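Local structure of squalene synthase HpnC (Alicyclobacillus acidocaldarius subsp. acidocaldarius, 4HD1) at residues Asn113-Gln117 with Asp130-Tyr134; Lys119-Trp125 with Arg182-Ala188; Ala168-Gln172 with Ile252-Ile256; Ile174-Leu178 with Ile200-Arg204; Asp189-Phe193 with Arg211-Glu216. The protein probably acts as a squalene synthase-type prenyltransferase, an enzyme of the family that joins isoprenoid diphosphates head to head. One frame throughout, in Å; residues are numbered along the deposited sequence.

Contact 1: residues Asn113-Gln117 with Asp130-Tyr134; sequences NRRDQ and DYCRY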
# COMPACT_ATOMS: atom_id res chain seq x y z
N ASN A 113 8.82 -1.57 -5.90
CA ASN A 113 9.55 -2.84 -5.96
C ASN A 113 11.05 -2.62 -6.21
O ASN A 113 11.88 -3.28 -5.58
CB ASN A 113 8.91 -3.74 -7.03
CG ASN A 113 9.47 -5.15 -7.02
OD1 ASN A 113 10.64 -5.38 -7.32
ND2 ASN A 113 8.61 -6.11 -6.70
N ARG A 114 11.39 -1.70 -7.11
CA ARG A 114 12.80 -1.35 -7.36
C ARG A 114 13.44 -0.69 -6.14
O ARG A 114 14.62 -0.91 -5.88
CB ARG A 114 12.94 -0.42 -8.57
CG ARG A 114 12.37 -0.97 -9.87
CD ARG A 114 12.68 -0.05 -11.04
NE ARG A 114 12.03 -0.50 -12.28
CZ ARG A 114 10.99 0.10 -12.84
NH1 ARG A 114 10.45 1.19 -12.30
NH2 ARG A 114 10.47 -0.39 -13.96
N ARG A 115 12.67 0.11 -5.41
CA ARG A 115 13.15 0.76 -4.18
C ARG A 115 13.46 -0.28 -3.11
O ARG A 115 14.46 -0.17 -2.41
CB ARG A 115 12.14 1.77 -3.63
CG ARG A 115 11.58 2.74 -4.65
CD ARG A 115 12.55 3.85 -4.99
NE ARG A 115 12.34 4.99 -4.11
CZ ARG A 115 12.40 6.26 -4.50
NH1 ARG A 115 12.65 6.56 -5.77
NH2 ARG A 115 12.20 7.22 -3.62
N ASP A 116 12.60 -1.29 -3.01
CA ASP A 116 12.78 -2.38 -2.06
C ASP A 116 14.01 -3.23 -2.39
O ASP A 116 14.64 -3.77 -1.49
CB ASP A 116 11.52 -3.26 -2.00
CG ASP A 116 11.08 -3.58 -0.58
OD1 ASP A 116 11.15 -2.70 0.32
OD2 ASP A 116 10.61 -4.72 -0.36
N GLN A 117 14.35 -3.34 -3.68
CA GLN A 117 15.54 -4.08 -4.11
C GLN A 117 16.82 -3.43 -3.60
O GLN A 117 17.75 -4.12 -3.18
CB GLN A 117 15.63 -4.15 -5.64
CG GLN A 117 14.77 -5.22 -6.30
CD GLN A 117 14.67 -5.05 -7.81
OE1 GLN A 117 15.68 -5.03 -8.52
NE2 GLN A 117 13.45 -4.93 -8.31
N ASP A 130 9.69 8.78 2.11
CA ASP A 130 9.84 8.77 0.65
C ASP A 130 9.52 7.41 0.02
O ASP A 130 8.90 7.35 -1.04
CB ASP A 130 11.23 9.23 0.24
CG ASP A 130 11.23 9.91 -1.11
OD1 ASP A 130 11.79 9.33 -2.06
OD2 ASP A 130 10.65 11.01 -1.21
N TYR A 131 9.92 6.33 0.69
CA TYR A 131 9.56 4.98 0.26
C TYR A 131 8.04 4.81 0.23
O TYR A 131 7.48 4.28 -0.74
CB TYR A 131 10.22 3.92 1.15
CG TYR A 131 9.75 2.50 0.88
CD1 TYR A 131 9.89 1.93 -0.39
CD2 TYR A 131 9.20 1.72 1.90
CE1 TYR A 131 9.46 0.63 -0.64
CE2 TYR A 131 8.78 0.42 1.66
CZ TYR A 131 8.91 -0.12 0.39
OH TYR A 131 8.49 -1.41 0.15
N CYS A 132 7.38 5.27 1.30
CA CYS A 132 5.92 5.22 1.41
C CYS A 132 5.19 5.89 0.26
O CYS A 132 4.09 5.46 -0.12
CB CYS A 132 5.46 5.81 2.74
SG CYS A 132 5.94 4.79 4.15
N ARG A 133 5.79 6.94 -0.31
CA ARG A 133 5.23 7.62 -1.49
C ARG A 133 5.12 6.71 -2.72
O ARG A 133 4.43 7.05 -3.69
CB ARG A 133 6.04 8.87 -1.82
CG ARG A 133 5.82 10.03 -0.85
CD ARG A 133 6.78 11.18 -1.09
NE ARG A 133 6.61 11.77 -2.42
CZ ARG A 133 7.41 11.54 -3.46
NH1 ARG A 133 8.46 10.73 -3.34
NH2 ARG A 133 7.16 12.12 -4.63
N TYR A 134 5.79 5.55 -2.67
CA TYR A 134 5.78 4.61 -3.79
C TYR A 134 5.06 3.32 -3.43
O TYR A 134 4.37 2.75 -4.27
CB TYR A 134 7.21 4.30 -4.27
CG TYR A 134 7.90 5.53 -4.84
CD1 TYR A 134 7.84 5.82 -6.21
CD2 TYR A 134 8.57 6.42 -4.00
CE1 TYR A 134 8.44 6.96 -6.72
CE2 TYR A 134 9.17 7.56 -4.51
CZ TYR A 134 9.11 7.82 -5.87
OH TYR A 134 9.71 8.95 -6.36
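This is a surface contact between two helices that follow each other in the chain, 104-118 and 125-135. The short segments run roughly antiparallel, at 142°, with axes 10.0 Å apart at closest approach. Arg-115 does most of the bridging. Its CA-to-CB bond points toward the other helix, and its CA lies 7.1 Å from the CA of Tyr-131. Across the contact the guanidinium meets two side chains. At its edge, Arg-115 NH2 forms a salt bridge with Asp-130 OD1 at 2.7 Å. Over one face lies the ring of Tyr-134 in an off-centre cation-pi contact, with Arg-115 CZ 4.0 Å from the ring centroid. Asp-130 is shared: its OD2 also pairs with Arg-133 NH1 at 3.1 Å, so Asp-130 links Arg-115 across the contact and Arg-133 of its own helix in one salt-bridge network. Deeper in, the buried Tyr-131 turns its ring edge to the aliphatic base of Arg-115, with Tyr-131 CD1 3.9 Å from Arg-115 CB. Tyr-131 OH comes within 3.0 Å of Asp-116 OD1, which accepts a hydrogen bond from Tyr-184. Two neighbouring helices joined by a short loop and packed roughly antiparallel are typical of the all-alpha isoprenoid synthase fold.

Contact 2: residues Lys119-Trp125 with Arg182-Ala188; sequences KHTYDTW and RIYVPRA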
# COMPACT_ATOMS: atom_id res chain seq x y z
N LYS A 119 17.25 -1.01 -1.10
CA LYS A 119 17.37 -0.58 0.29
C LYS A 119 16.97 -1.65 1.30
O LYS A 119 15.86 -2.20 1.24
CB LYS A 119 16.59 0.71 0.54
CG LYS A 119 17.25 1.94 -0.05
CD LYS A 119 16.78 3.22 0.63
CE LYS A 119 17.42 4.42 -0.05
NZ LYS A 119 17.45 5.62 0.84
N HIS A 120 17.89 -1.95 2.20
CA HIS A 120 17.65 -2.90 3.28
C HIS A 120 17.63 -2.18 4.60
O HIS A 120 17.13 -2.71 5.59
CB HIS A 120 18.71 -3.99 3.25
CG HIS A 120 18.65 -4.86 2.02
ND1 HIS A 120 19.20 -4.49 0.85
CD2 HIS A 120 18.05 -6.10 1.81
CE1 HIS A 120 18.97 -5.45 -0.07
NE2 HIS A 120 18.27 -6.43 0.52
N THR A 121 18.18 -0.97 4.62
CA THR A 121 18.16 -0.11 5.80
C THR A 121 17.77 1.31 5.39
O THR A 121 17.99 1.71 4.24
CB THR A 121 19.52 -0.10 6.57
OG1 THR A 121 20.51 0.60 5.81
CG2 THR A 121 20.02 -1.51 6.88
N TYR A 122 17.18 2.06 6.32
CA TYR A 122 16.81 3.46 6.08
C TYR A 122 17.53 4.42 7.04
O TYR A 122 17.55 4.21 8.26
CB TYR A 122 15.28 3.64 6.12
CG TYR A 122 14.59 3.05 4.91
CD1 TYR A 122 14.29 3.84 3.80
CD2 TYR A 122 14.29 1.68 4.85
CE1 TYR A 122 13.68 3.29 2.67
CE2 TYR A 122 13.70 1.13 3.72
CZ TYR A 122 13.40 1.93 2.64
OH TYR A 122 12.81 1.38 1.53
N ASP A 123 18.14 5.45 6.46
CA ASP A 123 18.93 6.42 7.22
C ASP A 123 18.07 7.37 8.06
O ASP A 123 18.31 7.51 9.27
CB ASP A 123 19.81 7.22 6.26
CG ASP A 123 21.10 7.67 6.91
OD1 ASP A 123 21.06 8.60 7.74
OD2 ASP A 123 22.15 7.10 6.56
N THR A 124 17.09 8.01 7.43
CA THR A 124 16.26 9.02 8.10
C THR A 124 14.77 8.76 7.93
O THR A 124 14.35 7.95 7.10
CB THR A 124 16.59 10.46 7.64
OG1 THR A 124 16.22 10.64 6.26
CG2 THR A 124 18.07 10.79 7.82
N TRP A 125 13.97 9.47 8.73
CA TRP A 125 12.52 9.47 8.60
C TRP A 125 12.09 9.90 7.22
O TRP A 125 11.14 9.34 6.67
CB TRP A 125 11.88 10.36 9.66
CG TRP A 125 10.42 10.64 9.39
CD1 TRP A 125 9.86 11.84 8.97
CD2 TRP A 125 9.30 9.71 9.49
NE1 TRP A 125 8.50 11.72 8.82
CE2 TRP A 125 8.10 10.47 9.11
CE3 TRP A 125 9.16 8.37 9.84
CZ2 TRP A 125 6.84 9.89 9.10
CZ3 TRP A 125 7.89 7.80 9.83
CH2 TRP A 125 6.75 8.54 9.46
N ARG A 182 15.82 -6.96 6.36
CA ARG A 182 15.44 -5.55 6.26
C ARG A 182 15.10 -4.91 7.60
O ARG A 182 14.47 -5.53 8.45
CB ARG A 182 14.24 -5.37 5.35
CG ARG A 182 14.48 -5.77 3.92
CD ARG A 182 13.17 -5.92 3.17
NE ARG A 182 13.43 -6.46 1.84
CZ ARG A 182 13.95 -5.75 0.84
NH1 ARG A 182 14.25 -4.46 1.01
NH2 ARG A 182 14.16 -6.33 -0.33
N ILE A 183 15.51 -3.66 7.75
CA ILE A 183 15.10 -2.83 8.87
C ILE A 183 14.58 -1.50 8.35
O ILE A 183 15.28 -0.78 7.62
CB ILE A 183 16.24 -2.61 9.89
CG1 ILE A 183 16.83 -3.96 10.33
CG2 ILE A 183 15.73 -1.80 11.08
CD1 ILE A 183 18.15 -3.86 11.08
N TYR A 184 13.34 -1.17 8.73
CA TYR A 184 12.67 0.05 8.30
C TYR A 184 12.77 1.18 9.32
O TYR A 184 12.54 2.35 8.98
CB TYR A 184 11.21 -0.24 7.94
CG TYR A 184 11.07 -1.09 6.70
CD1 TYR A 184 11.18 -0.52 5.43
CD2 TYR A 184 10.84 -2.46 6.79
CE1 TYR A 184 11.07 -1.29 4.28
CE2 TYR A 184 10.73 -3.24 5.64
CZ TYR A 184 10.84 -2.65 4.39
OH TYR A 184 10.72 -3.41 3.25
N VAL A 185 13.11 0.84 10.56
CA VAL A 185 13.30 1.86 11.60
C VAL A 185 14.45 2.76 11.17
O VAL A 185 15.53 2.27 10.89
CB VAL A 185 13.61 1.24 12.98
CG1 VAL A 185 13.62 2.31 14.05
CG2 VAL A 185 12.59 0.18 13.34
N PRO A 186 14.21 4.08 11.06
CA PRO A 186 15.26 4.99 10.59
C PRO A 186 16.49 5.00 11.52
O PRO A 186 16.34 4.98 12.75
CB PRO A 186 14.57 6.35 10.57
CG PRO A 186 13.12 6.04 10.43
CD PRO A 186 12.92 4.78 11.23
N ARG A 187 17.67 5.05 10.91
CA ARG A 187 18.95 5.01 11.62
C ARG A 187 19.13 6.21 12.56
O ARG A 187 19.60 6.05 13.69
CB ARG A 187 20.12 4.92 10.63
CG ARG A 187 21.32 4.11 11.12
CD ARG A 187 22.54 4.25 10.22
NE ARG A 187 22.78 3.06 9.39
CZ ARG A 187 22.12 2.78 8.27
NH1 ARG A 187 21.17 3.60 7.84
NH2 ARG A 187 22.41 1.69 7.59
N ALA A 188 18.74 7.40 12.10
CA ALA A 188 18.87 8.64 12.88
C ALA A 188 17.92 8.69 14.07
O ALA A 188 18.27 9.24 15.11
CB ALA A 188 18.68 9.85 11.98
O HOH W 1 17.03 1.00 8.86
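Lys-119 is the first residue beyond the helix 104-118, and its carbonyl O lies 2.8 Å from Arg-182 NH1. The same NH1 is hydrogen-bonded to Asp-116 O. His-120 follows, with its ring stacked flat on the Arg-182 guanidinium, centres 4.7 Å apart and planes at 12°. His-120 O accepts a hydrogen bond from Ile-183 N at 2.9 Å. Thr-121 uses its side chain: OG1 accepts from Arg-187 NH2 at 2.8 Å. Two extended loops thus run side by side, an irregular pairing in a fold otherwise built of helices, and it ties the 104-118/125-135 connection to the lead-in of helix 187-191. Tyr-122 is buried. Its ring meets Tyr-184 rim to rim, Tyr-122 CE2 to Tyr-184 CD1 at 3.5 Å. A water fills the gap between the backbones, taking a hydrogen bond from Tyr-122 N and lying 2.8 Å from both Ile-183 O and Val-185 O. Tyr-122 O accepts from Arg-187 N at 2.8 Å, and Asp-123 O from Ala-188 N at 2.9 Å, so both carbonyls meet amides at the start of helix 187-191. Thr-124 is the N-cap of the next helix. Trp-125 N then sits 3.7 Å from Pro-186 CB.

Contact 3: residues Ala168-Gln172 with Ile252-Ile256; sequences ANHMQ and ILAAI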
# COMPACT_ATOMS: atom_id res chain seq x y z
N ALA A 168 2.64 2.06 10.75
CA ALA A 168 2.05 1.19 11.78
C ALA A 168 2.38 -0.28 11.54
O ALA A 168 2.78 -0.99 12.47
CB ALA A 168 0.54 1.39 11.85
N ASN A 169 2.22 -0.72 10.30
CA ASN A 169 2.55 -2.10 9.91
C ASN A 169 4.04 -2.43 10.00
O ASN A 169 4.39 -3.51 10.47
CB ASN A 169 2.01 -2.41 8.52
CG ASN A 169 0.53 -2.71 8.54
OD1 ASN A 169 0.10 -3.69 9.12
ND2 ASN A 169 -0.25 -1.84 7.93
N HIS A 170 4.90 -1.51 9.56
CA HIS A 170 6.34 -1.68 9.74
C HIS A 170 6.69 -1.89 11.18
O HIS A 170 7.47 -2.79 11.51
CB HIS A 170 7.11 -0.47 9.20
CG HIS A 170 7.28 -0.46 7.70
ND1 HIS A 170 7.47 -1.58 6.98
CD2 HIS A 170 7.30 0.61 6.80
CE1 HIS A 170 7.60 -1.25 5.67
NE2 HIS A 170 7.50 0.09 5.57
N MSE A 171 6.11 -1.09 12.06
CA MSE A 171 6.45 -1.12 13.48
C MSE A 171 6.03 -2.41 14.18
O MSE A 171 6.78 -2.95 14.98
CB MSE A 171 5.92 0.11 14.21
CG MSE A 171 6.50 1.44 13.73
SE MSE A 171 8.46 1.52 13.68
CE MSE A 171 8.81 1.12 11.80
N GLN A 172 4.85 -2.92 13.85
CA GLN A 172 4.43 -4.21 14.40
C GLN A 172 5.15 -5.40 13.75
O GLN A 172 5.01 -6.53 14.22
CB GLN A 172 2.91 -4.38 14.32
CG GLN A 172 2.38 -4.74 12.94
CD GLN A 172 1.01 -5.39 12.97
OE1 GLN A 172 0.43 -5.63 14.03
NE2 GLN A 172 0.47 -5.68 11.79
N ILE A 252 -3.47 -0.95 15.68
CA ILE A 252 -2.10 -1.48 15.62
C ILE A 252 -1.19 -0.66 16.53
O ILE A 252 -0.40 -1.22 17.30
CB ILE A 252 -1.56 -1.56 14.17
CG1 ILE A 252 -2.28 -2.67 13.40
CG2 ILE A 252 -0.05 -1.80 14.17
CD1 ILE A 252 -2.02 -2.69 11.90
N LEU A 253 -1.31 0.66 16.45
CA LEU A 253 -0.55 1.57 17.31
C LEU A 253 -0.85 1.33 18.78
O LEU A 253 0.05 1.30 19.61
CB LEU A 253 -0.83 3.03 16.95
CG LEU A 253 -0.49 3.51 15.53
CD1 LEU A 253 -0.81 4.99 15.40
CD2 LEU A 253 0.96 3.23 15.15
N ALA A 254 -2.14 1.14 19.08
CA ALA A 254 -2.60 0.93 20.45
C ALA A 254 -2.03 -0.35 21.07
O ALA A 254 -1.69 -0.37 22.24
CB ALA A 254 -4.12 0.93 20.51
N ALA A 255 -1.91 -1.40 20.27
CA ALA A 255 -1.31 -2.66 20.73
C ALA A 255 0.20 -2.52 20.98
O ALA A 255 0.74 -3.15 21.88
CB ALA A 255 -1.58 -3.78 19.74
N ILE A 256 0.86 -1.69 20.17
CA ILE A 256 2.29 -1.40 20.34
C ILE A 256 2.52 -0.64 21.65
O ILE A 256 3.42 -0.98 22.42
CB ILE A 256 2.87 -0.62 19.13
CG1 ILE A 256 2.93 -1.53 17.90
CG2 ILE A 256 4.25 -0.06 19.44
CD1 ILE A 256 3.07 -0.79 16.58
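Apolar packing dominates this contact between the C-terminal part of helix 152-172 and helix 236-257. The short segments cross at 33° with axes 9.7 Å apart, and their N-to-C directions agree. Ala-168 is the flat spot on its helix, with its CA 6.1 Å from the CA of Leu-253. Its CB touches two side chains, Ile-252 CG2 at 4.0 Å and Leu-253 CD2 at 3.8 Å. One helical turn on, the tip of Ile-256 takes over. Ile-256 CD1 lies 3.8 Å from CB of Met-171, a selenomethionine in this crystal, and 4.2 Å from Gln-172 CB. The far end of Met-171 leads away, onto Glu-216 of helix 207-227. Ile-256 also touches that helix, at Ile-213 and Val-217, so three helices of this all-alpha isoprenoid synthase fold share this apolar layer.

Contacts of methyl groups with polar atoms form the second group. Ile-252 CG2 approaches Ala-168 O to 3.4 Å and Gln-172 OE1 to 3.9 Å. Ile-252 CD1 lies 3.6 Å from Asn-169 OD1. These amide side chains flank the isoleucine at the rim. They are joined to each other by a weak hydrogen bond, Gln-172 NE2 to Asn-169 OD1 at 3.4 Å. With a methyl group at every closest approach from the 252-256 side, the two segments are held by close fit and burial rather than by directional bonds.

Contact 4: residues Ile174-Leu178 with Ile200-Arg204; sequences IDRDL and IRARR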
# COMPACT_ATOMS: atom_id res chain seq x y z
N ILE A 174 8.70 -5.55 12.95
CA ILE A 174 10.16 -5.46 13.06
C ILE A 174 10.80 -6.85 12.98
O ILE A 174 11.78 -7.05 12.26
CB ILE A 174 10.61 -4.74 14.36
CG1 ILE A 174 9.92 -3.37 14.53
CG2 ILE A 174 12.12 -4.57 14.39
CD1 ILE A 174 10.24 -2.35 13.46
N ASP A 175 10.24 -7.81 13.72
CA ASP A 175 10.74 -9.18 13.74
C ASP A 175 10.67 -9.85 12.37
O ASP A 175 11.68 -10.36 11.88
CB ASP A 175 10.00 -10.03 14.78
CG ASP A 175 10.91 -10.53 15.90
OD1 ASP A 175 12.14 -10.31 15.85
OD2 ASP A 175 10.37 -11.17 16.83
N ARG A 176 9.48 -9.85 11.77
CA ARG A 176 9.27 -10.43 10.45
C ARG A 176 10.27 -9.87 9.43
O ARG A 176 10.90 -10.63 8.70
CB ARG A 176 7.83 -10.21 9.98
CG ARG A 176 7.50 -10.84 8.63
CD ARG A 176 6.05 -10.62 8.24
NE ARG A 176 5.13 -11.44 9.04
CZ ARG A 176 3.80 -11.38 8.97
NH1 ARG A 176 3.21 -10.53 8.14
NH2 ARG A 176 3.06 -12.16 9.74
N ASP A 177 10.42 -8.54 9.42
CA ASP A 177 11.29 -7.84 8.48
C ASP A 177 12.76 -8.16 8.70
O ASP A 177 13.53 -8.27 7.74
CB ASP A 177 11.06 -6.33 8.54
CG ASP A 177 9.72 -5.90 7.94
OD1 ASP A 177 9.22 -6.61 7.04
OD2 ASP A 177 9.18 -4.85 8.36
N LEU A 178 13.15 -8.28 9.97
CA LEU A 178 14.52 -8.61 10.33
C LEU A 178 14.92 -9.96 9.75
O LEU A 178 15.97 -10.08 9.12
CB LEU A 178 14.69 -8.61 11.85
CG LEU A 178 16.11 -8.83 12.40
CD1 LEU A 178 17.00 -7.62 12.11
CD2 LEU A 178 16.05 -9.12 13.89
N ILE A 200 18.48 -3.65 17.14
CA ILE A 200 17.39 -4.26 16.39
C ILE A 200 17.79 -5.66 15.91
O ILE A 200 17.01 -6.61 16.02
CB ILE A 200 16.95 -3.38 15.18
CG1 ILE A 200 16.52 -1.97 15.64
CG2 ILE A 200 15.87 -4.06 14.35
CD1 ILE A 200 15.34 -1.93 16.60
N ARG A 201 19.01 -5.78 15.38
CA ARG A 201 19.54 -7.06 14.92
C ARG A 201 19.64 -8.06 16.08
O ARG A 201 19.27 -9.23 15.93
CB ARG A 201 20.90 -6.87 14.22
CG ARG A 201 20.82 -6.04 12.93
CD ARG A 201 22.18 -5.93 12.23
NE ARG A 201 22.07 -5.16 10.98
CZ ARG A 201 22.49 -3.90 10.82
NH1 ARG A 201 23.10 -3.25 11.82
NH2 ARG A 201 22.33 -3.29 9.64
N ALA A 202 20.11 -7.59 17.24
CA ALA A 202 20.21 -8.41 18.44
C ALA A 202 18.90 -8.44 19.24
O ALA A 202 18.89 -8.81 20.42
CB ALA A 202 21.36 -7.93 19.32
N ARG A 203 17.81 -8.04 18.59
CA ARG A 203 16.45 -8.10 19.15
C ARG A 203 16.35 -7.59 20.60
O ARG A 203 15.58 -8.15 21.42
CB ARG A 203 15.86 -9.51 19.00
CG ARG A 203 15.83 -10.00 17.55
CD ARG A 203 15.40 -11.46 17.41
NE ARG A 203 13.96 -11.63 17.50
CZ ARG A 203 13.32 -12.14 18.55
NH1 ARG A 203 14.00 -12.55 19.62
NH2 ARG A 203 12.00 -12.25 18.54
N ARG A 204 17.14 -6.55 20.90
CA ARG A 204 17.19 -5.96 22.24
C ARG A 204 16.28 -4.75 22.31
O ARG A 204 16.49 -3.77 21.60
CB ARG A 204 18.61 -5.53 22.59
CG ARG A 204 19.55 -6.64 23.00
CD ARG A 204 20.86 -6.05 23.50
NE ARG A 204 21.52 -5.25 22.48
CZ ARG A 204 22.62 -5.61 21.83
NH1 ARG A 204 23.21 -6.77 22.09
NH2 ARG A 204 23.14 -4.80 20.91
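A two-pronged salt bridge is the strongest link here. Arg-203 NE donates to Asp-175 OD1 at 2.8 Å, and Arg-203 NH2 donates to Asp-175 OD2 at 2.6 Å. Asp-175 OD2 lies at the guanidinium edge, near its plane. Arg-203 gets there from the end of helix 197-201. It has positive phi and is the C-prime residue of a Schellman motif, with Arg-203 N bonded to Ile-200 O at 3.0 Å and Arg-204 N bonded back to Asp-199 O. Next to the ion pair sits Leu-178, one turn along helix 174-179. Its CD2 lies 3.4 Å from Ile-200 O and 3.8 Å from both Arg-201 O and Arg-203 CG, so it packs on the carbonyls at the helix end. Further in, Ile-174 CG2 meets Ile-200 CG2 at 3.8 Å. Both isoleucines are buried, and Ile-174 also touches Val-185. On the side of helix 174-179 out of reach of 200-204, Asp-177 belongs to a sequence that resembles the second aspartate-rich motif of this enzyme family. The chemistry is graded, from a charged pair outside to methyl groups inside, which implies that charge pairing and apolar burial together join helix 174-179 to helix 197-201 and the turn that follows it.

Contact 5: residues Asp189-Phe193 with Arg211-Glu216; sequences DLEQF and RCIALE
The short helix 187-191 and the turn after it pack against one flank of helix 207-227. Segment 211-216 is regular helix. In segment 189-193 helical angles give way to phi/psi of -107/23° at Phe-193. The nearest backbones are Leu-190 and Cys-212, with CA atoms 5.6 Å apart. The small Cys-212 (chi1 t) allows this approach. Its SG fits into the hollow beside Asp-189 and Leu-190, 3.5 Å from Asp-189 O, 3.7 Å from Leu-190 N and 3.8 Å from Leu-190 CD2. Leu-190 (chi1 m, chi2 t) points its CA-to-CB bond away, but its end comes nearer. Phe-193 (chi1 m) is the large bump. One ring face lies over Arg-211 in a CH-pi contact, with Arg-211 CB 3.8 Å from the ring centroid. The ring edge meets Leu-215 CD2, 4.1 Å from Phe-193 CE2. Leu-215 (chi1 t, chi2 p) is the answering knob. Its CD2 sits among the Phe-193 edge, Gln-192 OE1 at 3.6 Å and Asp-189 CG at 4.1 Å. At the buried end, OD2 of Asp-189 (chi1 m) and OE2 of Glu-216 (chi1 m, chi2 m) lie 2.7 Å apart, close enough that one acid is probably protonated. Arg-219 forms salt bridges with both residues, and Trp-125 touches both. The result is a short helix packed on a long one, near the outside of the all-alpha isoprenoid synthase fold.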
# COMPACT_ATOMS: atom_id res chain seq x y z
N ASP A 189 16.72 8.12 13.92
CA ASP A 189 15.74 8.08 15.01
C ASP A 189 16.16 7.12 16.11
O ASP A 189 15.79 7.31 17.27
CB ASP A 189 14.34 7.73 14.49
CG ASP A 189 13.82 8.74 13.47
OD1 ASP A 189 14.43 9.81 13.30
OD2 ASP A 189 12.79 8.45 12.83
N LEU A 190 16.92 6.09 15.76
CA LEU A 190 17.50 5.18 16.75
C LEU A 190 18.65 5.85 17.48
O LEU A 190 18.75 5.76 18.71
CB LEU A 190 17.96 3.88 16.11
CG LEU A 190 16.86 2.84 15.86
CD1 LEU A 190 17.34 1.78 14.88
CD2 LEU A 190 16.39 2.22 17.17
N GLU A 191 19.51 6.53 16.72
CA GLU A 191 20.67 7.23 17.28
C GLU A 191 20.27 8.44 18.13
O GLU A 191 20.98 8.78 19.08
CB GLU A 191 21.63 7.65 16.18
CG GLU A 191 22.39 6.49 15.56
CD GLU A 191 23.09 6.85 14.26
OE1 GLU A 191 22.62 7.79 13.57
OE2 GLU A 191 24.10 6.19 13.93
N GLN A 192 19.15 9.06 17.79
CA GLN A 192 18.62 10.19 18.56
C GLN A 192 18.41 9.80 20.02
O GLN A 192 18.55 10.63 20.92
CB GLN A 192 17.32 10.70 17.96
CG GLN A 192 16.85 12.03 18.54
CD GLN A 192 15.34 12.12 18.65
OE1 GLN A 192 14.62 11.86 17.68
NE2 GLN A 192 14.85 12.50 19.82
N PHE A 193 18.07 8.54 20.26
CA PHE A 193 17.88 8.02 21.62
C PHE A 193 19.01 7.09 22.07
O PHE A 193 18.83 6.27 22.97
CB PHE A 193 16.52 7.32 21.74
CG PHE A 193 15.35 8.22 21.48
CD1 PHE A 193 14.92 9.13 22.45
CD2 PHE A 193 14.68 8.18 20.26
CE1 PHE A 193 13.84 9.96 22.21
CE2 PHE A 193 13.60 9.01 20.02
CZ PHE A 193 13.18 9.90 21.00
N ARG A 211 11.92 4.09 22.98
CA ARG A 211 11.66 5.51 22.73
C ARG A 211 11.61 5.83 21.23
O ARG A 211 10.86 6.70 20.81
CB ARG A 211 12.71 6.39 23.41
CG ARG A 211 12.45 6.60 24.89
CD ARG A 211 13.44 7.58 25.50
NE ARG A 211 13.15 7.81 26.92
CZ ARG A 211 13.64 7.08 27.92
NH1 ARG A 211 14.46 6.06 27.69
NH2 ARG A 211 13.30 7.38 29.17
N CYS A 212 12.41 5.12 20.44
CA CYS A 212 12.40 5.29 18.99
C CYS A 212 11.11 4.78 18.36
O CYS A 212 10.52 5.45 17.50
CB CYS A 212 13.60 4.60 18.35
SG CYS A 212 13.57 4.69 16.55
N ILE A 213 10.67 3.59 18.78
CA ILE A 213 9.39 3.02 18.36
C ILE A 213 8.26 4.00 18.72
O ILE A 213 7.40 4.28 17.89
CB ILE A 213 9.13 1.64 19.01
CG1 ILE A 213 10.31 0.67 18.79
CG2 ILE A 213 7.82 1.04 18.51
CD1 ILE A 213 10.49 0.14 17.38
N ALA A 214 8.30 4.52 19.95
CA ALA A 214 7.32 5.51 20.41
C ALA A 214 7.27 6.74 19.52
O ALA A 214 6.19 7.22 19.20
CB ALA A 214 7.59 5.90 21.86
N LEU A 215 8.44 7.24 19.11
CA LEU A 215 8.50 8.38 18.19
C LEU A 215 7.79 8.09 16.86
O LEU A 215 7.09 8.95 16.33
CB LEU A 215 9.95 8.80 17.94
CG LEU A 215 10.13 10.02 17.03
CD1 LEU A 215 9.58 11.28 17.67
CD2 LEU A 215 11.59 10.20 16.63
N GLU A 216 7.99 6.88 16.33
CA GLU A 216 7.36 6.48 15.07
C GLU A 216 5.84 6.35 15.23
O GLU A 216 5.08 6.82 14.38
CB GLU A 216 7.94 5.16 14.53
CG GLU A 216 9.47 5.08 14.48
CD GLU A 216 10.13 6.27 13.79
OE1 GLU A 216 9.45 7.12 13.18
OE2 GLU A 216 11.37 6.36 13.86

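Contact 1 is a surface contact and has the centre nearest to that of the chain. The other four are partly buried and lie further out. Contacts 2 and 5 share helix 187-191, whose start pairs with a loop in contact 2 and whose end packs on helix 207-227 in contact 5. Contacts 4 and 5 are nested in the loop closed by contact 3. Chemistry follows place: contact 1 relies on charge and an aromatic face, contact 2 on backbone bonds and water, contact 3 on apolar fit. Contacts 4 and 5 mix apolar packing with charged groups. Asp-116 joins contacts 1 and 2, and the ring of His-170 stacks on Tyr-184 between contacts 3 and 2.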